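Local coordinates for protein putative methyltransferase from antibiotic biosynthesis pathway (Anabaena variabilis ATCC 29413, PDB 3EGE) that probably transfers a methyl group from S-adenosylmethionine to a substrate not yet identified, perhaps a small molecule of an antibiotic biosynthesis pathway, at residues Ala192-Glu197 with His244-Asp249; Asp19-Asn24 with Pro181-Asp186; Gly83-Leu88 with Glu111-Glu116. One frame throughout, in Å; residues are numbered along the deposited sequence.

Interactions 1 and 2 are neighbours, their centres about 13 Å apart, and they share the loop that follows strand 172-181. W193 and R195 of interaction 1 reach back to the end of that strand and its loop: W193 NE1 lies 3.2 Å from P181 O and R195 NH2 lies 3.1 Å from L184 O, both probable hydrogen bonds. Interaction 3 is on the opposite side of the chain's centre, its nearest atoms about 17 Å from interaction 2 and 18 Å from interaction 1. In sequence it is nested within the loop closed by interaction 2, in the methyltransferase domain; the A85 side chain lies near, without touching, a glycine-rich sequence (G42, G44, G47), possibly the cofactor loop.

Interaction 1: residues Ala192-Glu197 with His244-Asp249; sequences AWRRPE and HLQEID
W193 meets I248 through a CH-pi contact: the CG2 methyl sits 3.4 Å from the centroid of the five-membered ring and 11° off its normal, squarely over one face. W193 CG lies between the backbone N and the carbonyl carbon (chi1 63°). With I248 CG1 anti to its own N, CG2 lies between N and the carbonyl carbon and is the branch that meets the ring. R194 CB lies against the opposite face, offset toward the rim, so the indole is sandwiched.

The far end of the six-membered ring meets backbone as well as side chain. W193 CH2 comes within 3.4 Å of L245 O, which lies near the ring plane at the edge, and packs at 4.0 Å on L245 CB.

The polar part belongs to R194. Its NH1 donates to L245 O at 3.2 Å, nearly straight at 172°; the oxygen lies in the guanidinium plane, while the donor stands above the carbonyl plane. A weak bond from NH1 to Q246 OE1 joins it, the amide plane standing almost perpendicular to the guanidinium. Water 1 donates to the same OE1 and accepts a weak bond from R194 NH2.

L245 O thus faces both an aromatic edge and a cationic donor, a setting that would be expected to be electrostatically favourable. It ties the residues leading into edge strand 247-248 to the turn 192-195, beside the buried pair W193 and I248.

Interaction 2: residues Asp19-Asn24 with Pro181-Asp186; sequences DIRIVN and PHDLSD
R21 and D183 form a salt bridge in which two nitrogens share one oxygen: NH1 reaches D183 OD1 at 3.0 Å, and NH2 bonds to that same atom. Both come from one face of the carboxylate, whose plane is turned 62° from the guanidinium. NH2 adds a weak bond to D183 O. The second link is S185 N, which donates to D19 OD2 at 2.9 Å and 171°, using the anti lone pair.

A side-on grip on D19 fixes the guanidinium. R21 NE donates to D19 OD1 at 3.0 Å and R21 NH2 to D19 OD2 at 3.2 Å, both on the syn side and both with the acceptor in the guanidinium plane. Each D19 oxygen therefore accepts two bonds; the second one on OD1 comes from R21 N. D19 CG stands anti to the backbone N (chi1 -167°), which sets it toward the loop. S185 OG turns instead to V17 O.

Packing surrounds this network. P181 lies over one face of the guanidinium, CG 3.5 Å above its plane and CB 3.3 Å from R21 NH1. L184 CD2 approaches D19 CG at 3.5 Å, the two side chains crossing at about a right angle, and I22 CD1 lies 4.4 Å from L184 CD2, at the margin of contact. Beyond them D186 is held by R16 and Y48.

The arrangement is an aspartate N-cap of helix 20-30 built into a D19-R21-D183 salt-bridge network, which fastens the helix start to the loop after strand 172-181.

Interaction 3: residues Gly83-Leu88 with Glu111-Glu116; sequences GYAENL and EKSFQE
E116 and K112 turn toward the E86-L88 backbone by different torsions. E116 has CG beside its own N, anti to the carbonyl carbon (chi1 -77°), and a second bend at chi2 (-66°) carries CD back toward L88. K112 leaves the helix with CG anti to its N and is bent at chi2 and chi4, the last placing NZ by the E86 carbonyl.

The two polar ends then meet backbone atoms. E116 OE2 accepts from L88 N at 2.8 Å and 155° on its anti lone pair, while OE1 is engaged by R119. K112 NZ donates to E86 O at 2.9 Å, almost straight on to the carbonyl oxygen. K112 CG also lies 3.4 Å from that oxygen, so the alkyl part of the lysine runs beside the group that its amine grips.

Around these bonds the packing is close. L88 and E116 run antiparallel alongside one another, L88 CD1 3.8 Å from E116 CB, and A85 CB rests 3.3 Å from S113 OG, whose bond goes to H109 O in the preceding turn. Water 2 donates to both A85 O and S113 O at 2.8 Å, bridging the turn 84-87 to the helix, and water 3 lies between N87 OD1 and E116 OE2.

Acidic and basic side chains from one face of helix 110-120 therefore satisfy an N-H and a C=O two residues apart in the type I turn 84-87 and the residue after it. The bound N-H and the R119 guanidinium would be expected to favour the charged form of E116, and the lysine to polarise the E86 carbonyl.

Interaction 1: residues Ala192-Glu197 with His244-Asp249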
loop_
_atom_site.group_PDB
_atom_site.type_symbol
_atom_site.label_atom_id
_atom_site.label_comp_id
_atom_site.label_asym_id
_atom_site.label_seq_id
_atom_site.Cartn_x
_atom_site.Cartn_y
_atom_site.Cartn_z
ATOM N N ALA A 192 -0.067 4.921 12.034
ATOM C CA ALA A 192 -0.068 5.263 13.470
ATOM C C ALA A 192 -0.455 6.764 13.718
ATOM O O ALA A 192 -0.026 7.390 14.713
ATOM C CB ALA A 192 1.262 4.914 14.107
ATOM N N TRP A 193 -1.314 7.312 12.841
ATOM C CA TRP A 193 -1.819 8.696 12.954
ATOM C C TRP A 193 -2.509 9.063 14.279
ATOM O O TRP A 193 -2.594 10.223 14.594
ATOM C CB TRP A 193 -2.796 9.034 11.814
ATOM C CG TRP A 193 -4.053 8.235 11.775
ATOM C CD1 TRP A 193 -4.261 7.077 11.093
ATOM C CD2 TRP A 193 -5.294 8.551 12.413
ATOM N NE1 TRP A 193 -5.552 6.656 11.242
ATOM C CE2 TRP A 193 -6.220 7.541 12.041
ATOM C CE3 TRP A 193 -5.732 9.601 13.231
ATOM C CZ2 TRP A 193 -7.541 7.523 12.506
ATOM C CZ3 TRP A 193 -7.068 9.592 13.679
ATOM C CH2 TRP A 193 -7.943 8.559 13.323
ATOM N N ARG A 194 -3.057 8.091 14.999
ATOM C CA ARG A 194 -3.685 8.367 16.294
ATOM C C ARG A 194 -2.871 7.766 17.443
ATOM O O ARG A 194 -3.308 7.841 18.588
ATOM C CB ARG A 194 -5.133 7.853 16.303
ATOM C CG ARG A 194 -6.111 8.839 16.967
ATOM C CD ARG A 194 -7.503 8.226 17.061
ATOM N NE ARG A 194 -7.559 7.285 18.179
ATOM C CZ ARG A 194 -8.650 6.678 18.635
ATOM N NH1 ARG A 194 -9.835 6.848 18.058
ATOM N NH2 ARG A 194 -8.544 5.861 19.688
ATOM N N ARG A 195 -1.683 7.240 17.136
ATOM C CA ARG A 195 -0.797 6.572 18.092
ATOM C C ARG A 195 0.632 7.112 17.902
ATOM O O ARG A 195 1.540 6.357 17.532
ATOM C CB ARG A 195 -0.852 5.065 17.837
ATOM C CG ARG A 195 -2.209 4.428 18.138
ATOM C CD ARG A 195 -2.294 2.989 17.640
ATOM N NE ARG A 195 -2.424 2.913 16.180
ATOM C CZ ARG A 195 -2.402 1.791 15.452
ATOM N NH1 ARG A 195 -2.210 0.600 15.998
ATOM N NH2 ARG A 195 -2.556 1.874 14.135
ATOM N N PRO A 196 0.844 8.418 18.182
ATOM C CA PRO A 196 2.126 9.073 17.890
ATOM C C PRO A 196 3.378 8.415 18.469
ATOM O O PRO A 196 4.457 8.466 17.837
ATOM C CB PRO A 196 1.943 10.485 18.467
ATOM C CG PRO A 196 0.871 10.348 19.458
ATOM C CD PRO A 196 -0.073 9.357 18.850
ATOM N N GLU A 197 3.214 7.829 19.655
ATOM C CA GLU A 197 4.268 7.120 20.362
ATOM C C GLU A 197 4.837 5.924 19.596
ATOM O O GLU A 197 6.015 5.586 19.774
ATOM C CB GLU A 197 3.824 6.742 21.797
ATOM C CG GLU A 197 2.760 5.615 21.962
ATOM C CD GLU A 197 1.356 5.924 21.432
ATOM O OE1 GLU A 197 0.989 7.122 21.317
ATOM O OE2 GLU A 197 0.623 4.942 21.150
ATOM N N HIS A 244 -10.117 12.121 18.932
ATOM C CA HIS A 244 -11.563 11.903 18.889
ATOM C C HIS A 244 -12.052 11.308 17.574
ATOM O O HIS A 244 -13.187 10.851 17.521
ATOM C CB HIS A 244 -12.340 13.196 19.186
ATOM C CG HIS A 244 -11.836 13.941 20.384
ATOM N ND1 HIS A 244 -11.733 13.368 21.635
ATOM C CD2 HIS A 244 -11.399 15.214 20.517
ATOM C CE1 HIS A 244 -11.250 14.255 22.486
ATOM N NE2 HIS A 244 -11.042 15.386 21.833
ATOM N N LEU A 245 -11.226 11.316 16.526
ATOM C CA LEU A 245 -11.600 10.754 15.217
ATOM C C LEU A 245 -11.435 9.248 15.180
ATOM O O LEU A 245 -10.406 8.746 15.594
ATOM C CB LEU A 245 -10.716 11.333 14.114
ATOM C CG LEU A 245 -10.751 12.829 13.853
ATOM C CD1 LEU A 245 -9.763 13.146 12.728
ATOM C CD2 LEU A 245 -12.163 13.307 13.509
ATOM N N GLN A 246 -12.433 8.527 14.677
ATOM C CA GLN A 246 -12.314 7.059 14.507
ATOM C C GLN A 246 -11.588 6.698 13.206
ATOM O O GLN A 246 -11.016 5.606 13.114
ATOM C CB GLN A 246 -13.672 6.342 14.649
ATOM C CG GLN A 246 -14.404 6.634 15.986
ATOM C CD GLN A 246 -13.505 6.578 17.261
ATOM O OE1 GLN A 246 -12.715 5.644 17.457
ATOM N NE2 GLN A 246 -13.653 7.583 18.129
ATOM N N GLU A 247 -11.637 7.602 12.218
ATOM C CA GLU A 247 -10.906 7.456 10.958
ATOM C C GLU A 247 -10.550 8.793 10.318
ATOM O O GLU A 247 -11.186 9.811 10.589
ATOM C CB GLU A 247 -11.667 6.579 9.967
ATOM C CG GLU A 247 -13.009 7.121 9.519
ATOM C CD GLU A 247 -13.836 6.107 8.732
ATOM O OE1 GLU A 247 -13.337 4.985 8.399
ATOM O OE2 GLU A 247 -15.008 6.453 8.457
ATOM N N ILE A 248 -9.550 8.757 9.445
ATOM C CA ILE A 248 -9.013 9.951 8.782
ATOM C C ILE A 248 -8.616 9.674 7.323
ATOM O O ILE A 248 -8.236 8.554 6.987
ATOM C CB ILE A 248 -7.773 10.491 9.575
ATOM C CG1 ILE A 248 -7.518 11.965 9.259
ATOM C CG2 ILE A 248 -6.527 9.630 9.335
ATOM C CD1 ILE A 248 -6.440 12.611 10.134
ATOM N N ASP A 249 -8.705 10.705 6.480
ATOM C CA ASP A 249 -8.313 10.601 5.089
ATOM C C ASP A 249 -6.900 11.130 4.915
ATOM O O ASP A 249 -6.683 12.324 5.002
ATOM C CB ASP A 249 -9.263 11.362 4.146
ATOM C CG ASP A 249 -8.968 11.079 2.655
ATOM O OD1 ASP A 249 -8.066 10.288 2.315
ATOM O OD2 ASP A 249 -9.644 11.643 1.808
HETATM O O HOH W 1 -11.619 4.474 19.877
#

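Interaction 2: residues Asp19-Asn24 with Pro181-Asp186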
loop_
_atom_site.group_PDB
_atom_site.type_symbol
_atom_site.label_atom_id
_atom_site.label_comp_id
_atom_site.label_asym_id
_atom_site.label_seq_id
_atom_site.Cartn_x
_atom_site.Cartn_y
_atom_site.Cartn_z
ATOM N N ASP A 19 -4.017 -6.150 7.484
ATOM C CA ASP A 19 -5.224 -5.828 8.229
ATOM C C ASP A 19 -6.421 -6.378 7.483
ATOM O O ASP A 19 -6.520 -6.190 6.266
ATOM C CB ASP A 19 -5.331 -4.322 8.429
ATOM C CG ASP A 19 -6.375 -3.960 9.453
ATOM O OD1 ASP A 19 -7.572 -4.021 9.120
ATOM O OD2 ASP A 19 -5.973 -3.622 10.586
ATOM N N ILE A 20 -7.328 -7.030 8.228
ATOM C CA ILE A 20 -8.513 -7.709 7.670
ATOM C C ILE A 20 -9.478 -6.759 6.936
ATOM O O ILE A 20 -10.210 -7.189 6.043
ATOM C CB ILE A 20 -9.284 -8.525 8.764
ATOM C CG1 ILE A 20 -10.191 -9.603 8.122
ATOM C CG2 ILE A 20 -10.067 -7.593 9.723
ATOM C CD1 ILE A 20 -11.019 -10.456 9.161
ATOM N N ARG A 21 -9.487 -5.484 7.328
ATOM C CA ARG A 21 -10.312 -4.466 6.660
ATOM C C ARG A 21 -9.793 -4.126 5.272
ATOM O O ARG A 21 -10.582 -3.875 4.361
ATOM C CB ARG A 21 -10.450 -3.229 7.528
ATOM C CG ARG A 21 -11.312 -3.523 8.724
ATOM C CD ARG A 21 -11.164 -2.522 9.781
ATOM N NE ARG A 21 -9.823 -2.531 10.379
ATOM C CZ ARG A 21 -9.485 -1.828 11.456
ATOM N NH1 ARG A 21 -10.395 -1.128 12.124
ATOM N NH2 ARG A 21 -8.246 -1.878 11.909
ATOM N N ILE A 22 -8.468 -4.135 5.117
ATOM C CA ILE A 22 -7.855 -3.946 3.810
ATOM C C ILE A 22 -8.146 -5.198 2.952
ATOM O O ILE A 22 -8.582 -5.057 1.808
ATOM C CB ILE A 22 -6.362 -3.624 3.904
ATOM C CG1 ILE A 22 -6.176 -2.302 4.676
ATOM C CG2 ILE A 22 -5.764 -3.517 2.498
ATOM C CD1 ILE A 22 -4.742 -1.828 4.793
ATOM N N VAL A 23 -7.977 -6.396 3.526
ATOM C CA VAL A 23 -8.249 -7.662 2.806
ATOM C C VAL A 23 -9.710 -7.735 2.350
ATOM O O VAL A 23 -9.959 -8.068 1.198
ATOM C CB VAL A 23 -7.913 -8.930 3.663
ATOM C CG1 VAL A 23 -8.292 -10.205 2.920
ATOM C CG2 VAL A 23 -6.438 -8.930 4.078
ATOM N N ASN A 24 -10.650 -7.435 3.253
ATOM C CA ASN A 24 -12.093 -7.402 2.924
ATOM C C ASN A 24 -12.409 -6.394 1.795
ATOM O O ASN A 24 -13.214 -6.690 0.911
ATOM C CB ASN A 24 -12.962 -7.083 4.164
ATOM C CG ASN A 24 -12.942 -8.192 5.240
ATOM O OD1 ASN A 24 -12.569 -9.325 4.989
ATOM N ND2 ASN A 24 -13.336 -7.832 6.450
ATOM N N PRO A 181 -8.640 3.485 9.529
ATOM C CA PRO A 181 -9.070 3.349 10.928
ATOM C C PRO A 181 -7.915 3.700 11.860
ATOM O O PRO A 181 -6.768 3.700 11.441
ATOM C CB PRO A 181 -9.413 1.869 11.066
ATOM C CG PRO A 181 -9.495 1.328 9.655
ATOM C CD PRO A 181 -8.667 2.192 8.812
ATOM N N HIS A 182 -8.227 3.993 13.113
ATOM C CA HIS A 182 -7.211 4.363 14.099
ATOM C C HIS A 182 -6.382 3.187 14.618
ATOM O O HIS A 182 -5.325 3.429 15.182
ATOM C CB HIS A 182 -7.859 5.072 15.292
ATOM C CG HIS A 182 -8.667 4.161 16.168
ATOM N ND1 HIS A 182 -8.156 3.588 17.313
ATOM C CD2 HIS A 182 -9.929 3.688 16.037
ATOM C CE1 HIS A 182 -9.079 2.820 17.862
ATOM N NE2 HIS A 182 -10.160 2.857 17.102
ATOM N N ASP A 183 -6.846 1.939 14.413
ATOM C CA ASP A 183 -6.208 0.715 14.952
ATOM C C ASP A 183 -5.765 -0.315 13.900
ATOM O O ASP A 183 -5.860 -1.535 14.119
ATOM C CB ASP A 183 -7.108 0.083 16.036
ATOM C CG ASP A 183 -8.521 -0.196 15.559
ATOM O OD1 ASP A 183 -8.821 0.152 14.401
ATOM O OD2 ASP A 183 -9.345 -0.727 16.353
ATOM N N LEU A 184 -5.242 0.179 12.772
ATOM C CA LEU A 184 -4.705 -0.699 11.716
ATOM C C LEU A 184 -3.500 -1.511 12.221
ATOM O O LEU A 184 -2.605 -0.977 12.885
ATOM C CB LEU A 184 -4.258 0.080 10.470
ATOM C CG LEU A 184 -5.296 0.631 9.514
ATOM C CD1 LEU A 184 -4.622 1.591 8.535
ATOM C CD2 LEU A 184 -6.016 -0.507 8.756
ATOM N N SER A 185 -3.515 -2.802 11.900
ATOM C CA SER A 185 -2.426 -3.732 12.235
ATOM C C SER A 185 -1.206 -3.522 11.318
ATOM O O SER A 185 -0.080 -3.822 11.691
ATOM C CB SER A 185 -2.925 -5.181 12.110
ATOM O OG SER A 185 -3.300 -5.474 10.774
ATOM N N ASP A 186 -1.472 -3.010 10.120
ATOM C CA ASP A 186 -0.491 -2.792 9.072
ATOM C C ASP A 186 0.093 -1.393 9.266
ATOM O O ASP A 186 -0.517 -0.388 8.878
ATOM C CB ASP A 186 -1.203 -2.957 7.715
ATOM C CG ASP A 186 -0.256 -3.075 6.540
ATOM O OD1 ASP A 186 0.976 -2.998 6.669
ATOM O OD2 ASP A 186 -0.790 -3.250 5.442
#

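Interaction 3: residues Gly83-Leu88 with Glu111-Glu116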
loop_
_atom_site.group_PDB
_atom_site.type_symbol
_atom_site.label_atom_id
_atom_site.label_comp_id
_atom_site.label_asym_id
_atom_site.label_seq_id
_atom_site.Cartn_x
_atom_site.Cartn_y
_atom_site.Cartn_z
ATOM N N GLY A 83 10.641 -10.809 -10.427
ATOM C CA GLY A 83 10.658 -10.056 -11.676
ATOM C C GLY A 83 10.051 -8.692 -11.465
ATOM O O GLY A 83 9.513 -8.418 -10.395
ATOM N N TYR A 84 10.146 -7.854 -12.495
ATOM C CA TYR A 84 9.639 -6.496 -12.466
ATOM C C TYR A 84 8.244 -6.414 -13.073
ATOM O O TYR A 84 7.883 -7.188 -13.958
ATOM C CB TYR A 84 10.576 -5.564 -13.221
ATOM C CG TYR A 84 11.982 -5.472 -12.666
ATOM C CD1 TYR A 84 12.237 -4.783 -11.478
ATOM C CD2 TYR A 84 13.067 -6.024 -13.363
ATOM C CE1 TYR A 84 13.533 -4.667 -10.961
ATOM C CE2 TYR A 84 14.395 -5.920 -12.865
ATOM C CZ TYR A 84 14.611 -5.234 -11.662
ATOM O OH TYR A 84 15.892 -5.126 -11.172
ATOM N N ALA A 85 7.480 -5.439 -12.611
ATOM C CA ALA A 85 6.100 -5.197 -13.069
ATOM C C ALA A 85 5.947 -4.975 -14.578
ATOM O O ALA A 85 4.918 -5.366 -15.154
ATOM C CB ALA A 85 5.493 -4.042 -12.298
ATOM N N GLU A 86 6.976 -4.387 -15.199
ATOM C CA GLU A 86 6.975 -4.072 -16.644
ATOM C C GLU A 86 7.192 -5.252 -17.607
ATOM O O GLU A 86 7.078 -5.083 -18.840
ATOM C CB GLU A 86 7.983 -2.946 -16.986
ATOM C CG GLU A 86 9.501 -3.231 -16.809
ATOM C CD GLU A 86 10.077 -2.931 -15.411
ATOM O OE1 GLU A 86 9.286 -2.634 -14.468
ATOM O OE2 GLU A 86 11.337 -3.000 -15.270
ATOM N N ASN A 87 7.566 -6.406 -17.056
ATOM C CA ASN A 87 7.821 -7.608 -17.827
ATOM C C ASN A 87 7.508 -8.850 -16.977
ATOM O O ASN A 87 8.393 -9.448 -16.336
ATOM C CB ASN A 87 9.260 -7.602 -18.324
ATOM C CG ASN A 87 9.587 -8.816 -19.190
ATOM O OD1 ASN A 87 8.731 -9.346 -19.925
ATOM N ND2 ASN A 87 10.837 -9.256 -19.120
ATOM N N LEU A 88 6.223 -9.201 -16.966
ATOM C CA LEU A 88 5.725 -10.342 -16.224
ATOM C C LEU A 88 5.947 -11.614 -17.048
ATOM O O LEU A 88 5.665 -11.627 -18.243
ATOM C CB LEU A 88 4.246 -10.162 -15.892
ATOM C CG LEU A 88 3.846 -8.889 -15.115
ATOM C CD1 LEU A 88 2.288 -8.751 -15.027
ATOM C CD2 LEU A 88 4.464 -8.829 -13.722
ATOM N N GLU A 111 3.117 2.731 -17.167
ATOM C CA GLU A 111 2.246 2.484 -18.308
ATOM C C GLU A 111 2.366 1.046 -18.806
ATOM O O GLU A 111 1.370 0.336 -18.898
ATOM C CB GLU A 111 2.519 3.517 -19.402
ATOM C CG GLU A 111 1.589 3.401 -20.619
ATOM C CD GLU A 111 1.086 4.744 -21.163
ATOM O OE1 GLU A 111 1.715 5.792 -20.897
ATOM O OE2 GLU A 111 0.029 4.741 -21.851
ATOM N N LYS A 112 3.590 0.613 -19.071
ATOM C CA LYS A 112 3.864 -0.768 -19.483
ATOM C C LYS A 112 3.402 -1.790 -18.404
ATOM O O LYS A 112 2.900 -2.864 -18.758
ATOM C CB LYS A 112 5.364 -0.935 -19.822
ATOM C CG LYS A 112 5.793 -2.333 -20.307
ATOM C CD LYS A 112 5.242 -2.697 -21.693
ATOM C CE LYS A 112 5.329 -4.199 -21.954
ATOM N NZ LYS A 112 6.692 -4.757 -21.667
ATOM N N SER A 113 3.571 -1.460 -17.116
ATOM C CA SER A 113 3.078 -2.310 -16.011
ATOM C C SER A 113 1.550 -2.467 -16.056
ATOM O O SER A 113 1.011 -3.573 -15.854
ATOM C CB SER A 113 3.519 -1.789 -14.646
ATOM O OG SER A 113 4.935 -1.756 -14.581
ATOM N N PHE A 114 0.864 -1.370 -16.370
ATOM C CA PHE A 114 -0.584 -1.392 -16.557
ATOM C C PHE A 114 -0.993 -2.255 -17.750
ATOM O O PHE A 114 -1.884 -3.092 -17.612
ATOM C CB PHE A 114 -1.164 0.013 -16.660
ATOM C CG PHE A 114 -1.201 0.784 -15.365
ATOM C CD1 PHE A 114 -1.086 0.179 -14.087
ATOM C CD2 PHE A 114 -1.521 2.133 -15.420
ATOM C CE1 PHE A 114 -1.204 0.934 -12.927
ATOM C CE2 PHE A 114 -1.654 2.889 -14.266
ATOM C CZ PHE A 114 -1.506 2.297 -13.021
ATOM N N GLN A 115 -0.307 -2.065 -18.884
ATOM C CA GLN A 115 -0.497 -2.879 -20.104
ATOM C C GLN A 115 -0.304 -4.363 -19.821
ATOM O O GLN A 115 -1.079 -5.188 -20.323
ATOM C CB GLN A 115 0.470 -2.446 -21.209
ATOM C CG GLN A 115 0.212 -1.054 -21.737
ATOM C CD GLN A 115 1.345 -0.483 -22.554
ATOM O OE1 GLN A 115 2.245 -1.200 -22.995
ATOM N NE2 GLN A 115 1.299 0.822 -22.774
ATOM N N GLU A 116 0.721 -4.675 -19.015
ATOM C CA GLU A 116 0.999 -6.047 -18.546
ATOM C C GLU A 116 -0.140 -6.648 -17.708
ATOM O O GLU A 116 -0.428 -7.835 -17.845
ATOM C CB GLU A 116 2.328 -6.119 -17.742
ATOM C CG GLU A 116 3.625 -6.111 -18.543
ATOM C CD GLU A 116 3.793 -7.356 -19.385
ATOM O OE1 GLU A 116 3.273 -7.402 -20.533
ATOM O OE2 GLU A 116 4.457 -8.290 -18.906
HETATM O O HOH W 2 2.316 -5.374 -14.221
HETATM O O HOH W 3 6.071 -9.698 -20.430
#